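Local coordinates for BH0493 protein (Bacillus halodurans C-125, PDB 2QEE) that binds zinc and is probably a metal-dependent hydrolase of the amidohydrolase kind, with no established substrate, at residues C[209-214]-C[251-256]. Sequence-based numbering, arbitrary orientation.
Sequences FLTDWI and EKHNIP
The imidazole of His253 reaches across to Ile214 and Thr211, and the 167 Å² buried between 209-214 and 251-256, both sides summed, comes mainly from His253 and Ile214. Both branches of Ile214 take part. Ile214 CG2 meets the ring at its CD2 corner, 3.7 Å from His253 CD2. Ile214 CD1, at the end of the other branch, stands 4.3 Å above the ring plane and is displaced toward the rim, so the methyl does not sit over the ring centre. With Ile214 CG2 anti to the backbone N (chi1 -74°), that methyl is brought to CD2 and NE2 of the ring, and the extended chi2 (167°) carries CD1 over the face. The side chain of Thr211 crosses that of His253 at about a right angle, with Thr211 OG1 4.2 Å from His253 CE1. That is a loose van der Waals approach; the hydroxyl is instead hydrogen-bonded to the carbonyl of Lys207, one turn back. Similarly, His253 ND1 is hydrogen-bonded to Val249 O, which should restrain the rotation of the ring, and no hydrogen bond joins the segments. Beyond His253, Asn254 is the first residue to leave helical geometry, with positive phi (50°), in a Schellman motif, after which the chain enters strand 257-264. Since that strand pairs in parallel with 222-226, which follows helix 200-217, the contact joins neighbouring helices of successive beta-alpha units, an arrangement consistent with the TIM-barrel-like fold of the amidohydrolase superfamily.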
loop_
_atom_site.group_PDB
_atom_site.type_symbol
_atom_site.label_atom_id
_atom_site.label_comp_id
_atom_site.label_asym_id
_atom_site.label_seq_id
_atom_site.Cartn_x
_atom_site.Cartn_y
_atom_site.Cartn_z
ATOM N N PHE C 209 -35.049 -9.675 -21.571
ATOM C CA PHE C 209 -33.786 -9.807 -22.256
ATOM C C PHE C 209 -32.843 -10.662 -21.354
ATOM O O PHE C 209 -32.250 -11.661 -21.800
ATOM C CB PHE C 209 -33.177 -8.429 -22.575
ATOM C CG PHE C 209 -31.799 -8.505 -23.157
ATOM C CD1 PHE C 209 -31.611 -8.764 -24.497
ATOM C CD2 PHE C 209 -30.657 -8.339 -22.336
ATOM C CE1 PHE C 209 -30.346 -8.865 -25.068
ATOM C CE2 PHE C 209 -29.357 -8.422 -22.887
ATOM C CZ PHE C 209 -29.191 -8.706 -24.266
ATOM N N LEU C 210 -32.726 -10.270 -20.087
ATOM C CA LEU C 210 -31.860 -11.040 -19.178
ATOM C C LEU C 210 -32.322 -12.508 -19.056
ATOM O O LEU C 210 -31.487 -13.436 -19.165
ATOM C CB LEU C 210 -31.805 -10.391 -17.808
ATOM C CG LEU C 210 -31.186 -8.994 -17.815
ATOM C CD1 LEU C 210 -31.395 -8.356 -16.414
ATOM C CD2 LEU C 210 -29.712 -8.980 -18.269
ATOM N N THR C 211 -33.636 -12.714 -18.872
ATOM C CA THR C 211 -34.149 -14.050 -18.638
ATOM C C THR C 211 -33.904 -14.941 -19.867
ATOM O O THR C 211 -33.603 -16.149 -19.739
ATOM C CB THR C 211 -35.672 -14.002 -18.297
ATOM O OG1 THR C 211 -35.837 -13.275 -17.073
ATOM C CG2 THR C 211 -36.211 -15.425 -18.110
ATOM N N ASP C 212 -34.034 -14.367 -21.066
ATOM C CA ASP C 212 -33.847 -15.133 -22.301
ATOM C C ASP C 212 -32.411 -15.567 -22.428
ATOM O O ASP C 212 -32.113 -16.679 -22.879
ATOM C CB ASP C 212 -34.195 -14.308 -23.567
ATOM C CG ASP C 212 -35.717 -14.158 -23.807
ATOM O OD1 ASP C 212 -36.527 -14.807 -23.116
ATOM O OD2 ASP C 212 -36.090 -13.358 -24.687
ATOM N N TRP C 213 -31.481 -14.707 -22.010
ATOM C CA TRP C 213 -30.066 -15.089 -22.141
ATOM C C TRP C 213 -29.628 -16.041 -21.019
ATOM O O TRP C 213 -28.814 -16.914 -21.251
ATOM C CB TRP C 213 -29.185 -13.843 -22.217
ATOM C CG TRP C 213 -29.207 -13.371 -23.622
ATOM C CD1 TRP C 213 -29.894 -12.294 -24.124
ATOM C CD2 TRP C 213 -28.587 -14.019 -24.731
ATOM N NE1 TRP C 213 -29.702 -12.230 -25.499
ATOM C CE2 TRP C 213 -28.904 -13.281 -25.886
ATOM C CE3 TRP C 213 -27.790 -15.162 -24.861
ATOM C CZ2 TRP C 213 -28.422 -13.640 -27.152
ATOM C CZ3 TRP C 213 -27.307 -15.514 -26.113
ATOM C CH2 TRP C 213 -27.624 -14.754 -27.245
ATOM N N ILE C 214 -30.221 -15.893 -19.856
ATOM C CA ILE C 214 -30.020 -16.831 -18.750
ATOM C C ILE C 214 -30.458 -18.216 -19.189
ATOM O O ILE C 214 -29.722 -19.163 -19.030
ATOM C CB ILE C 214 -30.756 -16.396 -17.483
ATOM C CG1 ILE C 214 -30.029 -15.183 -16.824
ATOM C CG2 ILE C 214 -30.831 -17.600 -16.463
ATOM C CD1 ILE C 214 -30.823 -14.496 -15.778
ATOM N N GLU C 251 -31.878 -12.514 -8.093
ATOM C CA GLU C 251 -32.416 -13.101 -6.868
ATOM C C GLU C 251 -33.306 -14.280 -7.244
ATOM O O GLU C 251 -33.170 -15.371 -6.725
ATOM C CB GLU C 251 -33.210 -12.097 -6.027
ATOM C CG GLU C 251 -33.630 -12.711 -4.701
ATOM C CD GLU C 251 -34.471 -11.831 -3.852
ATOM O OE1 GLU C 251 -34.628 -10.646 -4.168
ATOM O OE2 GLU C 251 -34.976 -12.342 -2.825
ATOM N N LYS C 252 -34.192 -14.040 -8.191
ATOM C CA LYS C 252 -35.130 -15.072 -8.625
ATOM C C LYS C 252 -34.418 -16.335 -9.118
ATOM O O LYS C 252 -34.816 -17.459 -8.768
ATOM C CB LYS C 252 -36.017 -14.495 -9.712
ATOM C CG LYS C 252 -36.979 -15.500 -10.289
ATOM C CD LYS C 252 -38.010 -14.796 -11.100
ATOM C CE LYS C 252 -39.115 -15.768 -11.478
ATOM N NZ LYS C 252 -40.196 -15.023 -12.166
ATOM N N HIS C 253 -33.399 -16.163 -9.959
ATOM C CA HIS C 253 -32.602 -17.245 -10.497
ATOM C C HIS C 253 -31.407 -17.739 -9.610
ATOM O O HIS C 253 -30.689 -18.668 -9.988
ATOM C CB HIS C 253 -32.067 -16.833 -11.854
ATOM C CG HIS C 253 -33.109 -16.824 -12.926
ATOM N ND1 HIS C 253 -33.974 -15.766 -13.121
ATOM C CD2 HIS C 253 -33.451 -17.766 -13.833
ATOM C CE1 HIS C 253 -34.787 -16.046 -14.129
ATOM N NE2 HIS C 253 -34.494 -17.256 -14.572
ATOM N N ASN C 254 -31.238 -17.119 -8.450
ATOM C CA ASN C 254 -30.141 -17.384 -7.529
ATOM C C ASN C 254 -28.804 -17.344 -8.266
ATOM O O ASN C 254 -27.993 -18.259 -8.102
ATOM C CB ASN C 254 -30.293 -18.730 -6.810
ATOM C CG ASN C 254 -29.437 -18.834 -5.545
ATOM O OD1 ASN C 254 -29.035 -19.944 -5.165
ATOM N ND2 ASN C 254 -29.131 -17.692 -4.899
ATOM N N ILE C 255 -28.587 -16.280 -9.052
ATOM C CA ILE C 255 -27.387 -16.095 -9.865
ATOM C C ILE C 255 -26.617 -14.891 -9.242
ATOM O O ILE C 255 -27.221 -13.830 -9.056
ATOM C CB ILE C 255 -27.796 -15.751 -11.335
ATOM C CG1 ILE C 255 -28.525 -16.936 -11.996
ATOM C CG2 ILE C 255 -26.587 -15.422 -12.213
ATOM C CD1 ILE C 255 -27.788 -18.277 -11.791
ATOM N N PRO C 256 -25.327 -15.069 -8.882
ATOM C CA PRO C 256 -24.564 -13.895 -8.363
ATOM C C PRO C 256 -24.360 -12.826 -9.438
ATOM O O PRO C 256 -24.382 -13.136 -10.678
ATOM C CB PRO C 256 -23.187 -14.478 -7.977
ATOM C CG PRO C 256 -23.390 -15.988 -7.825
ATOM C CD PRO C 256 -24.530 -16.326 -8.824
#